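PDB 5BP8: Ent-copalyl diphosphate synthase from Streptomyces platensis, which belongs to the mostly helical class II terpene cyclases and carries a C-terminal region of the squalene-hopene cyclase family. Local coordinates for residues A290-E295 with A312-L317; S305-T310 with A353-A358; S328-H331 with Y337-C340; D335-F338 with V343-T346; S339-E344 with D396-S401. One frame throughout, in Å; residues are numbered along the deposited sequence.

Interaction 1 (A290-E295 with A312-L317)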
# COMPACT_ATOMS: atom_id res chain seq x y z
N ALA A 290 -14.41 11.48 13.96
CA ALA A 290 -13.57 12.63 14.24
C ALA A 290 -12.71 12.96 13.04
O ALA A 290 -12.42 14.11 12.81
CB ALA A 290 -12.69 12.38 15.45
N GLY A 291 -12.29 11.96 12.28
CA GLY A 291 -11.41 12.21 11.17
C GLY A 291 -12.13 12.72 9.93
O GLY A 291 -11.55 13.41 9.12
N LEU A 292 -13.38 12.34 9.79
CA LEU A 292 -14.17 12.69 8.62
C LEU A 292 -14.54 14.17 8.60
O LEU A 292 -14.98 14.71 9.60
CB LEU A 292 -15.42 11.82 8.63
CG LEU A 292 -16.34 11.84 7.42
CD1 LEU A 292 -15.59 11.48 6.14
CD2 LEU A 292 -17.46 10.86 7.71
N THR A 293 -14.33 14.83 7.46
CA THR A 293 -14.69 16.23 7.29
C THR A 293 -15.52 16.39 6.04
O THR A 293 -15.81 15.41 5.34
CB THR A 293 -13.45 17.14 7.16
OG1 THR A 293 -12.86 16.97 5.86
CG2 THR A 293 -12.44 16.85 8.25
N ASP A 294 -15.90 17.64 5.75
CA ASP A 294 -16.64 17.98 4.52
C ASP A 294 -15.83 17.68 3.27
O ASP A 294 -16.38 17.55 2.20
CB ASP A 294 -16.98 19.48 4.50
CG ASP A 294 -18.14 19.83 5.42
OD1 ASP A 294 -19.02 18.96 5.63
OD2 ASP A 294 -18.17 20.99 5.91
N GLU A 295 -14.52 17.58 3.41
CA GLU A 295 -13.65 17.27 2.29
C GLU A 295 -13.32 15.77 2.20
O GLU A 295 -12.62 15.35 1.27
CB GLU A 295 -12.38 18.11 2.40
CG GLU A 295 -12.66 19.62 2.43
CD GLU A 295 -12.64 20.24 1.04
OE1 GLU A 295 -13.52 19.90 0.20
OE2 GLU A 295 -11.74 21.06 0.78
N ALA A 312 -14.86 4.21 1.88
CA ALA A 312 -14.75 3.09 2.80
C ALA A 312 -15.17 3.48 4.22
O ALA A 312 -15.78 2.69 4.93
CB ALA A 312 -13.33 2.54 2.84
N VAL A 313 -14.77 4.66 4.64
CA VAL A 313 -15.05 5.14 5.97
C VAL A 313 -16.54 5.44 6.14
O VAL A 313 -17.13 5.05 7.15
CB VAL A 313 -14.16 6.34 6.34
CG1 VAL A 313 -14.71 7.07 7.56
CG2 VAL A 313 -12.75 5.88 6.61
N LEU A 314 -17.15 6.08 5.14
CA LEU A 314 -18.60 6.34 5.16
C LEU A 314 -19.39 5.04 5.23
O LEU A 314 -20.32 4.92 6.01
CB LEU A 314 -19.02 7.15 3.95
CG LEU A 314 -18.63 8.62 3.97
CD1 LEU A 314 -18.68 9.23 2.58
CD2 LEU A 314 -19.55 9.38 4.93
N PHE A 315 -18.99 4.07 4.42
CA PHE A 315 -19.61 2.75 4.39
C PHE A 315 -19.44 2.05 5.72
O PHE A 315 -20.39 1.49 6.28
CB PHE A 315 -19.00 1.94 3.21
CG PHE A 315 -19.65 0.60 2.92
CD1 PHE A 315 -21.03 0.42 2.91
CD2 PHE A 315 -18.84 -0.49 2.54
CE1 PHE A 315 -21.57 -0.83 2.62
CE2 PHE A 315 -19.37 -1.72 2.23
CZ PHE A 315 -20.75 -1.89 2.26
N ALA A 316 -18.23 2.09 6.28
CA ALA A 316 -17.98 1.45 7.56
C ALA A 316 -18.83 2.05 8.69
O ALA A 316 -19.42 1.31 9.49
CB ALA A 316 -16.51 1.58 7.93
N LEU A 317 -18.87 3.38 8.74
CA LEU A 317 -19.66 4.07 9.75
C LEU A 317 -21.13 3.72 9.61
O LEU A 317 -21.78 3.34 10.61
CB LEU A 317 -19.43 5.58 9.70
CG LEU A 317 -18.09 6.07 10.26
CD1 LEU A 317 -17.85 7.50 9.83
CD2 LEU A 317 -18.01 5.92 11.78
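Leu-292 meets Leu-314 and Leu-317 through methyl groups alone, and no flat group brings a face or an edge to the contact; the ring of Phe-315, on the same helix as the two leucines, is engaged edge-to-face with His-361 instead. One atom of Leu-292 does the touching. Its CD2 lies 3.8 Å from CD2 of Leu-314 and 4.0 Å from CD1 of Leu-317, so the methyl rests against two side chains one helical turn apart. The Leu-292 branch crosses Leu-314 at about a right angle but runs past Leu-317 in the opposite direction. With CG swung anti to the backbone N (chi1 -172°), Leu-292 reaches toward the helix from the very point where the chain leaves helical geometry. Beyond it Thr-293 forms an ST turn, OG1 accepting from Glu-295 N at 3.0 Å, and the chain bends off toward His-331, whose NE2 is bonded to Asp-294 O. The contact thus joins the C-terminal end of helix 282-291 to the side of helix 307-319. Leu-288 of the first helix packs on Val-313 and Leu-317, Ala-265 of helix 260-274 touches Val-313, and the loop residues Pro-326 and Leu-329 cover Leu-314.

Interaction 2 (S305-T310 with A353-A358)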
# COMPACT_ATOMS: atom_id res chain seq x y z
N SER A 305 -6.97 14.06 1.71
CA SER A 305 -8.17 13.25 1.59
C SER A 305 -8.27 12.61 0.23
O SER A 305 -7.78 13.17 -0.77
CB SER A 305 -9.41 14.12 1.87
OG SER A 305 -9.40 14.47 3.26
N ASP A 306 -8.87 11.42 0.18
CA ASP A 306 -9.10 10.74 -1.07
C ASP A 306 -10.43 10.04 -1.02
O ASP A 306 -10.90 9.67 0.05
CB ASP A 306 -7.97 9.74 -1.41
CG ASP A 306 -8.01 8.51 -0.54
OD1 ASP A 306 -7.37 8.51 0.54
OD2 ASP A 306 -8.67 7.54 -0.94
N SER A 307 -11.02 9.81 -2.18
CA SER A 307 -12.37 9.27 -2.19
C SER A 307 -12.47 7.79 -1.84
O SER A 307 -13.53 7.33 -1.43
CB SER A 307 -13.05 9.52 -3.54
OG SER A 307 -12.45 8.84 -4.62
N ASP A 308 -11.38 7.04 -2.02
CA ASP A 308 -11.42 5.62 -1.69
C ASP A 308 -11.54 5.46 -0.18
O ASP A 308 -12.45 4.78 0.31
CB ASP A 308 -10.20 4.90 -2.25
CG ASP A 308 -10.30 3.38 -2.17
OD1 ASP A 308 -11.42 2.83 -2.39
OD2 ASP A 308 -9.22 2.73 -1.93
N ASP A 309 -10.62 6.09 0.56
CA ASP A 309 -10.70 6.07 1.99
C ASP A 309 -12.00 6.71 2.50
O ASP A 309 -12.61 6.20 3.44
CB ASP A 309 -9.49 6.78 2.61
CG ASP A 309 -8.23 5.97 2.47
OD1 ASP A 309 -8.23 4.84 2.97
OD2 ASP A 309 -7.27 6.45 1.81
N THR A 310 -12.41 7.80 1.85
CA THR A 310 -13.64 8.50 2.27
C THR A 310 -14.84 7.56 2.12
O THR A 310 -15.64 7.42 3.05
CB THR A 310 -13.85 9.80 1.47
OG1 THR A 310 -12.78 10.71 1.75
CG2 THR A 310 -15.16 10.50 1.86
N ALA A 353 -15.70 1.16 -7.14
CA ALA A 353 -16.40 0.11 -6.38
C ALA A 353 -16.75 0.55 -4.96
O ALA A 353 -17.90 0.35 -4.51
CB ALA A 353 -15.59 -1.19 -6.34
N HIS A 354 -15.79 1.13 -4.23
CA HIS A 354 -16.04 1.52 -2.86
C HIS A 354 -17.04 2.70 -2.77
O HIS A 354 -17.86 2.76 -1.85
CB HIS A 354 -14.69 1.78 -2.13
CG HIS A 354 -13.87 0.53 -1.99
ND1 HIS A 354 -12.49 0.53 -1.95
CD2 HIS A 354 -14.25 -0.76 -1.90
CE1 HIS A 354 -12.06 -0.71 -1.85
NE2 HIS A 354 -13.11 -1.52 -1.84
N ILE A 355 -17.00 3.58 -3.75
CA ILE A 355 -17.96 4.67 -3.84
C ILE A 355 -19.36 4.11 -4.13
O ILE A 355 -20.34 4.56 -3.53
CB ILE A 355 -17.53 5.73 -4.86
CG1 ILE A 355 -16.29 6.44 -4.30
CG2 ILE A 355 -18.60 6.81 -5.05
CD1 ILE A 355 -15.53 7.23 -5.30
N LEU A 356 -19.43 3.12 -5.00
CA LEU A 356 -20.72 2.45 -5.25
C LEU A 356 -21.30 1.87 -3.97
O LEU A 356 -22.52 2.01 -3.71
CB LEU A 356 -20.58 1.40 -6.33
CG LEU A 356 -21.82 0.57 -6.67
CD1 LEU A 356 -22.95 1.48 -7.09
CD2 LEU A 356 -21.55 -0.42 -7.76
N GLU A 357 -20.46 1.25 -3.14
CA GLU A 357 -20.92 0.73 -1.86
C GLU A 357 -21.39 1.84 -0.92
O GLU A 357 -22.45 1.71 -0.30
CB GLU A 357 -19.87 -0.13 -1.17
CG GLU A 357 -19.47 -1.35 -2.00
CD GLU A 357 -18.38 -2.17 -1.33
OE1 GLU A 357 -17.44 -1.54 -0.75
OE2 GLU A 357 -18.49 -3.42 -1.38
N ALA A 358 -20.60 2.89 -0.75
CA ALA A 358 -20.98 3.94 0.19
C ALA A 358 -22.34 4.55 -0.23
O ALA A 358 -23.25 4.72 0.60
CB ALA A 358 -19.93 5.01 0.27
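Asp-308 and His-354 share the one hydrogen bond between segments 305-310 and 353-358: ND1 of His-354 donates to OD1 of Asp-308 over 2.6 Å, with an N-H...O angle of 159°. The proton arrives on the syn lone pair of OD1, and carboxylate and imidazole are nearly coplanar, their planes 10° apart. Asp-308 gets there with CG trans to the backbone N (chi1 -169°), which carries the carboxylate out to the edge of the ring. The remaining contact is van der Waals: CD1 of Ile-355 rests on Ser-307, 3.5 Å from its OG and 3.8 Å from its CB, while the hydroxyl itself is bonded to Ser-339 O. A third group of bonds shapes the start of helix 307-319. Asp-306 is its N-cap, OD2 accepting from Asp-309 N at 2.9 Å, and its carbonyl O takes both Thr-310 N and Thr-310 OG1, the latter at 2.7 Å. The run from Asp-306 to Asp-309 reads as the DXDD motif of class II terpene cyclases. Trp-266 of helix 260-274 touches Asp-308 and Asp-309 and meets the His-354 ring nearly perpendicularly, whereas Tyr-404 and Cys-408 of helix 402-416 touch the His-354 side chain. A short in-plane bond to a buried histidine probably fixes the rotation of the Asp-308 carboxylate; the cap at Asp-306 helps to hold the first turn from which Asp-308 projects.

Interaction 3 (S328-H331 with Y337-C340)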
# COMPACT_ATOMS: atom_id res chain seq x y z
N SER A 328 -19.34 14.52 0.78
CA SER A 328 -17.92 14.75 0.54
C SER A 328 -17.41 14.01 -0.69
O SER A 328 -16.41 14.42 -1.26
CB SER A 328 -17.06 14.35 1.76
OG SER A 328 -17.30 13.00 2.14
N LEU A 329 -18.06 12.91 -1.08
CA LEU A 329 -17.67 12.18 -2.29
C LEU A 329 -17.99 12.94 -3.58
O LEU A 329 -17.35 12.69 -4.59
CB LEU A 329 -18.33 10.81 -2.32
CG LEU A 329 -17.94 9.85 -1.21
CD1 LEU A 329 -18.77 8.58 -1.25
CD2 LEU A 329 -16.45 9.52 -1.31
N MSE A 330 -18.94 13.88 -3.54
CA MSE A 330 -19.35 14.60 -4.76
C MSE A 330 -18.26 15.50 -5.31
O MSE A 330 -18.25 15.76 -6.52
CB MSE A 330 -20.67 15.38 -4.51
CG MSE A 330 -21.80 14.46 -4.04
SE MSE A 330 -22.39 13.15 -5.40
CE MSE A 330 -21.67 11.55 -4.52
N HIS A 331 -17.31 15.94 -4.48
CA HIS A 331 -16.14 16.71 -4.90
C HIS A 331 -15.34 15.95 -5.95
O HIS A 331 -14.62 16.55 -6.75
CB HIS A 331 -15.14 16.95 -3.73
CG HIS A 331 -15.67 17.79 -2.61
ND1 HIS A 331 -16.08 19.10 -2.79
CD2 HIS A 331 -15.79 17.54 -1.29
CE1 HIS A 331 -16.47 19.60 -1.63
NE2 HIS A 331 -16.30 18.67 -0.70
N TYR A 337 -17.60 8.72 -13.99
CA TYR A 337 -16.92 7.97 -12.93
C TYR A 337 -16.43 8.95 -11.86
O TYR A 337 -16.61 10.15 -12.01
CB TYR A 337 -15.72 7.19 -13.52
CG TYR A 337 -14.58 8.09 -13.87
CD1 TYR A 337 -14.63 8.90 -15.00
CD2 TYR A 337 -13.47 8.21 -13.03
CE1 TYR A 337 -13.62 9.79 -15.28
CE2 TYR A 337 -12.46 9.11 -13.31
CZ TYR A 337 -12.53 9.89 -14.44
OH TYR A 337 -11.53 10.78 -14.75
N PHE A 338 -15.80 8.44 -10.80
CA PHE A 338 -15.26 9.28 -9.74
C PHE A 338 -13.75 9.18 -9.70
O PHE A 338 -13.20 8.09 -9.87
CB PHE A 338 -15.82 8.85 -8.39
CG PHE A 338 -17.22 9.34 -8.13
CD1 PHE A 338 -18.30 8.79 -8.84
CD2 PHE A 338 -17.46 10.31 -7.19
CE1 PHE A 338 -19.59 9.25 -8.61
CE2 PHE A 338 -18.75 10.78 -6.97
CZ PHE A 338 -19.81 10.24 -7.68
N SER A 339 -13.08 10.30 -9.46
CA SER A 339 -11.63 10.26 -9.25
C SER A 339 -11.32 9.88 -7.80
O SER A 339 -12.18 9.98 -6.93
CB SER A 339 -10.97 11.60 -9.55
OG SER A 339 -11.43 12.58 -8.64
N CYS A 340 -10.09 9.44 -7.56
CA CYS A 340 -9.68 9.03 -6.21
C CYS A 340 -9.06 10.21 -5.47
O CYS A 340 -9.45 10.55 -4.33
CB CYS A 340 -8.69 7.85 -6.26
SG CYS A 340 -8.29 7.22 -4.61
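Phe-338 turns the edge of its ring to the carbonyl oxygen of Leu-329. That oxygen lies near the ring plane, 3.4 Å from CE2 and 3.5 Å from CD2, so it looks at the C-H rim and not at the pi cloud. Alongside, the terminal methyl of Met-330, present as selenomethionine, comes obliquely to the same corner: its CE is 3.9 Å from Phe-338 CE2 and the same distance from CZ. Although CB of Met-330 points away from the other segment, the chain doubles back through bends at chi2 (-67°) and chi3 (110°) and returns its end to the ring. CB of Phe-338 points toward segment 328-331, and CG, anti to the carbonyl carbon (chi1 -78°), brings the ring edge up to it.

One shell further out, the Phe-338 side chain is touched by Ile-355 of helix 349-365 and by Glu-376 and Ile-380 of helix 370-386, while Met-330 touches Leu-359, Tyr-373 and Glu-376 of the same two helices. The backbone of Phe-338 is held as well: its N is bonded to Asn-352 OD1, and Ser-339 pairs with Phe-332 through the main chain. Both segments belong to the connection between helices 307-319 and 349-365, folded back on itself over five residues. Electrostatically, a carbonyl oxygen in the plane of an aromatic rim probably faces weakly positive C-H groups, a mild attraction added to what is otherwise apolar contact.

Interaction 4 (D335-F338 with V343-T346). With SO4 (sulfate ion), chain B.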
# COMPACT_ATOMS: atom_id res chain seq x y z
N ASP A 335 -16.66 13.01 -15.25
CA ASP A 335 -17.54 12.61 -16.37
C ASP A 335 -17.55 11.09 -16.60
O ASP A 335 -16.71 10.56 -17.31
CB ASP A 335 -17.14 13.33 -17.65
CG ASP A 335 -18.15 13.15 -18.78
OD1 ASP A 335 -19.33 12.83 -18.52
OD2 ASP A 335 -17.76 13.33 -19.95
N GLY A 336 -18.52 10.42 -16.00
CA GLY A 336 -18.73 8.98 -16.14
C GLY A 336 -18.26 8.11 -14.97
O GLY A 336 -18.51 6.91 -14.95
N TYR A 337 -17.60 8.72 -13.99
CA TYR A 337 -16.92 7.97 -12.93
C TYR A 337 -16.43 8.95 -11.86
O TYR A 337 -16.61 10.15 -12.01
CB TYR A 337 -15.72 7.19 -13.52
CG TYR A 337 -14.58 8.09 -13.87
CD1 TYR A 337 -14.63 8.90 -15.00
CD2 TYR A 337 -13.47 8.21 -13.03
CE1 TYR A 337 -13.62 9.79 -15.28
CE2 TYR A 337 -12.46 9.11 -13.31
CZ TYR A 337 -12.53 9.89 -14.44
OH TYR A 337 -11.53 10.78 -14.75
N PHE A 338 -15.80 8.44 -10.80
CA PHE A 338 -15.26 9.28 -9.74
C PHE A 338 -13.75 9.18 -9.70
O PHE A 338 -13.20 8.09 -9.87
CB PHE A 338 -15.82 8.85 -8.39
CG PHE A 338 -17.22 9.34 -8.13
CD1 PHE A 338 -18.30 8.79 -8.84
CD2 PHE A 338 -17.46 10.31 -7.19
CE1 PHE A 338 -19.59 9.25 -8.61
CE2 PHE A 338 -18.75 10.78 -6.97
CZ PHE A 338 -19.81 10.24 -7.68
N VAL A 343 -6.82 15.39 -8.58
CA VAL A 343 -6.11 15.37 -9.84
C VAL A 343 -5.44 14.01 -9.97
O VAL A 343 -4.74 13.58 -9.06
CB VAL A 343 -5.01 16.46 -9.90
CG1 VAL A 343 -4.34 16.42 -11.27
CG2 VAL A 343 -5.61 17.84 -9.66
N GLU A 344 -5.66 13.37 -11.10
CA GLU A 344 -5.04 12.07 -11.41
C GLU A 344 -5.04 11.77 -12.89
O GLU A 344 -5.91 12.23 -13.63
CB GLU A 344 -5.77 10.94 -10.63
CG GLU A 344 -7.11 10.58 -11.27
CD GLU A 344 -8.03 9.69 -10.43
OE1 GLU A 344 -7.81 9.49 -9.23
OE2 GLU A 344 -9.03 9.23 -10.99
N ARG A 345 -4.09 10.96 -13.34
CA ARG A 345 -4.05 10.53 -14.74
C ARG A 345 -4.81 9.24 -15.01
O ARG A 345 -5.36 9.07 -16.11
CB ARG A 345 -2.62 10.35 -15.17
CG ARG A 345 -1.86 11.65 -15.14
CD ARG A 345 -0.38 11.40 -15.28
NE ARG A 345 0.12 10.72 -14.11
CZ ARG A 345 1.39 10.39 -13.95
NH1 ARG A 345 2.28 10.68 -14.92
NH2 ARG A 345 1.77 9.76 -12.85
N THR A 346 -4.85 8.36 -14.02
CA THR A 346 -5.44 7.04 -14.15
C THR A 346 -6.52 6.83 -13.12
O THR A 346 -6.26 6.96 -11.92
CB THR A 346 -4.33 5.98 -13.95
OG1 THR A 346 -3.32 6.22 -14.93
CG2 THR A 346 -4.87 4.58 -14.13
S SO4 B . -1.83 9.10 -11.31
O1 SO4 B . -2.88 8.35 -12.06
O2 SO4 B . -1.81 10.49 -11.87
O3 SO4 B . -2.04 9.08 -9.89
O4 SO4 B . -0.54 8.47 -11.64
O HOH W 1 -9.35 10.19 -13.28
O HOH W 2 -10.50 7.04 -9.81
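Tyr-337 and Glu-344 meet across backbones that keep well apart, the nearest CA pair, Phe-338 and Glu-344, standing 10.7 Å from each other, with Gly-336 supplying a positive phi (103°) just before a fully extended Tyr-337. Side chains and water bridge the gap. OE2 of Glu-344 comes to the edge of the tyrosine ring, 4.1 Å from CE2, with ring and carboxylate only 17° from coplanar as the two side chains slide past each other in opposite directions. Glu-344, its chi1 at 77° and its chain extended beyond CG, carries the carboxylate across to that edge. The first water, in the ring plane, lies 2.7 Å from Tyr-337 OH and donates to Glu-344 OE2 over 2.5 Å; a second donates to Phe-338 O and to the same OE2, each at 2.9 Å. Two waters therefore grip one carboxylate oxygen, while OE1 accepts from Cys-340 N.

At the next two residues, Arg-345 and Thr-346, a sulfate ion, probably from the crystallisation liquor, is held by main chain and guanidinium together. Arg-345 N donates to sulfate O2 at 2.8 Å, and NE of the same arginine goes to that oxygen too, while its NH2 reaches O4. Thr-346 N donates to sulfate O1 at 2.8 Å. The guanidinium offers the ion its edge, and NH2 also makes a salt bridge with Glu-128 of helix 127-144. The Tyr-337 side chain touches Asn-352 near the start of helix 349-365, and its ring meets Trp-383 near the end of helix 370-386, so the connection packs beside both.

Interaction 5 (S339-E344 with D396-S401). With SO4 (sulfate ion), chain B.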
# COMPACT_ATOMS: atom_id res chain seq x y z
N SER A 339 -13.08 10.30 -9.46
CA SER A 339 -11.63 10.26 -9.25
C SER A 339 -11.32 9.88 -7.80
O SER A 339 -12.18 9.98 -6.93
CB SER A 339 -10.97 11.60 -9.55
OG SER A 339 -11.43 12.58 -8.64
N CYS A 340 -10.09 9.44 -7.56
CA CYS A 340 -9.68 9.03 -6.21
C CYS A 340 -9.06 10.21 -5.47
O CYS A 340 -9.45 10.55 -4.33
CB CYS A 340 -8.69 7.85 -6.26
SG CYS A 340 -8.29 7.22 -4.61
N PHE A 341 -8.14 10.89 -6.14
CA PHE A 341 -7.64 12.18 -5.68
C PHE A 341 -8.24 13.24 -6.58
O PHE A 341 -8.91 12.93 -7.59
CB PHE A 341 -6.12 12.20 -5.65
CG PHE A 341 -5.53 11.42 -4.52
CD1 PHE A 341 -5.32 10.04 -4.64
CD2 PHE A 341 -5.19 12.03 -3.33
CE1 PHE A 341 -4.80 9.31 -3.60
CE2 PHE A 341 -4.67 11.30 -2.28
CZ PHE A 341 -4.45 9.95 -2.41
N GLY A 342 -8.08 14.50 -6.22
CA GLY A 342 -8.69 15.56 -7.05
C GLY A 342 -8.14 15.61 -8.47
O GLY A 342 -8.89 15.82 -9.44
N VAL A 343 -6.82 15.39 -8.58
CA VAL A 343 -6.11 15.37 -9.84
C VAL A 343 -5.44 14.01 -9.97
O VAL A 343 -4.74 13.58 -9.06
CB VAL A 343 -5.01 16.46 -9.90
CG1 VAL A 343 -4.34 16.42 -11.27
CG2 VAL A 343 -5.61 17.84 -9.66
N GLU A 344 -5.66 13.37 -11.10
CA GLU A 344 -5.04 12.07 -11.41
C GLU A 344 -5.04 11.77 -12.89
O GLU A 344 -5.91 12.23 -13.63
CB GLU A 344 -5.77 10.94 -10.63
CG GLU A 344 -7.11 10.58 -11.27
CD GLU A 344 -8.03 9.69 -10.43
OE1 GLU A 344 -7.81 9.49 -9.23
OE2 GLU A 344 -9.03 9.23 -10.99
N ASP A 396 -6.62 -2.81 -10.72
CA ASP A 396 -6.74 -1.53 -10.04
C ASP A 396 -5.36 -0.93 -9.83
O ASP A 396 -4.39 -1.65 -9.61
CB ASP A 396 -7.41 -1.68 -8.68
CG ASP A 396 -7.57 -0.35 -7.97
OD1 ASP A 396 -8.25 0.52 -8.53
OD2 ASP A 396 -7.04 -0.18 -6.83
N LYS A 397 -5.31 0.39 -9.87
CA LYS A 397 -4.06 1.11 -9.72
C LYS A 397 -3.41 1.00 -8.36
O LYS A 397 -2.23 1.29 -8.24
CB LYS A 397 -4.26 2.61 -10.07
CG LYS A 397 -5.01 3.41 -9.03
CD LYS A 397 -5.33 4.82 -9.53
CE LYS A 397 -4.09 5.68 -9.65
NZ LYS A 397 -4.44 7.10 -9.95
N TRP A 398 -4.17 0.71 -7.29
CA TRP A 398 -3.61 0.76 -5.93
C TRP A 398 -3.01 -0.57 -5.46
O TRP A 398 -2.48 -0.62 -4.37
CB TRP A 398 -4.68 1.19 -4.91
CG TRP A 398 -5.25 2.57 -5.20
CD1 TRP A 398 -6.56 2.88 -5.38
CD2 TRP A 398 -4.51 3.79 -5.38
NE1 TRP A 398 -6.69 4.25 -5.63
CE2 TRP A 398 -5.44 4.82 -5.65
CE3 TRP A 398 -3.14 4.12 -5.33
CZ2 TRP A 398 -5.06 6.14 -5.90
CZ3 TRP A 398 -2.76 5.45 -5.57
CH2 TRP A 398 -3.72 6.44 -5.84
N HIS A 399 -3.12 -1.63 -6.25
CA HIS A 399 -2.82 -2.96 -5.77
C HIS A 399 -2.24 -3.77 -6.91
O HIS A 399 -2.72 -3.73 -8.05
CB HIS A 399 -4.09 -3.56 -5.19
CG HIS A 399 -3.89 -4.66 -4.20
ND1 HIS A 399 -3.45 -5.92 -4.55
CD2 HIS A 399 -4.14 -4.72 -2.88
CE1 HIS A 399 -3.43 -6.69 -3.49
NE2 HIS A 399 -3.86 -5.99 -2.46
N ALA A 400 -1.20 -4.55 -6.60
CA ALA A 400 -0.55 -5.44 -7.57
C ALA A 400 -1.37 -6.65 -8.03
O ALA A 400 -1.05 -7.23 -9.04
CB ALA A 400 0.77 -5.94 -6.97
N SER A 401 -2.39 -7.05 -7.26
CA SER A 401 -3.13 -8.27 -7.51
C SER A 401 -4.49 -8.05 -8.23
O SER A 401 -5.30 -7.22 -7.79
CB SER A 401 -3.43 -8.96 -6.18
OG SER A 401 -4.13 -10.15 -6.41
S SO4 B . -1.83 9.10 -11.31
O1 SO4 B . -2.88 8.35 -12.06
O2 SO4 B . -1.81 10.49 -11.87
O3 SO4 B . -2.04 9.08 -9.89
O4 SO4 B . -0.54 8.47 -11.64
O HOH W 3 -5.52 8.76 -7.97
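Trp-398 points its side chain across at Cys-340 and Phe-341, and its indole can be followed outward from CB, which directs it toward the loop 339-344. The ring is covered on one face by its own neighbour, Lys-397, whose CG lies 3.6 Å above the plane over its centre. Further out, NE1 is 3.5 Å from SG of Cys-340, and CE2 also lies beside that sulfur, a little farther off. CZ2 lies between two partners, 3.6 Å from Cys-340 SG and 3.9 Å from Phe-341 CE1. The tip, CH2, is 3.8 Å from that CE1 and near the plane of the phenyl ring, at its edge. The sulfur approaches the indole obliquely, 68° off the normal of the five-membered ring, a Cys sulfur-aromatic contact.

Segment 339-344 lies between helices 307-319 and 349-365, segment 396-401 between helices 370-386 and 402-416, in the part resembling the squalene-hopene cyclase family. Segment 396-401 opens with a type I turn from Asp-396 to His-399, tightened by an Asx turn in which Asp-396 OD2 accepts from Trp-398 N; Ser-401 then caps helix 402-416. Lys-397 bends at chi3 (-70°); its NZ donates to sulfate O1 at 2.9 Å, to sulfate O3 at 3.1 Å, and to Thr-346 O. Glu-344 OE1 is 4.2 Å from Lys-397 NZ, beyond a salt bridge, but a water accepts from NZ and donates to OE1.

How the interactions relate
From the N terminus, interaction 1 closes the short connection between helices 282-291 and 307-319. Before it is complete, interaction 2 opens at the start of the latter helix and runs to helix 349-365, so the two cross. Interactions 3 and 4 lie wholly within the span of interaction 2 and fold the connection between helices 307-319 and 349-365 twice, sharing Tyr-337 and Phe-338. Interaction 5 starts where interaction 3 ends, at Ser-339 and Cys-340, crosses interaction 2 and reaches the loop before helix 402-416. Ser-307 N meets Cys-340 O where interactions 2, 3 and 5 adjoin; interactions 4 and 5 share the sulfate.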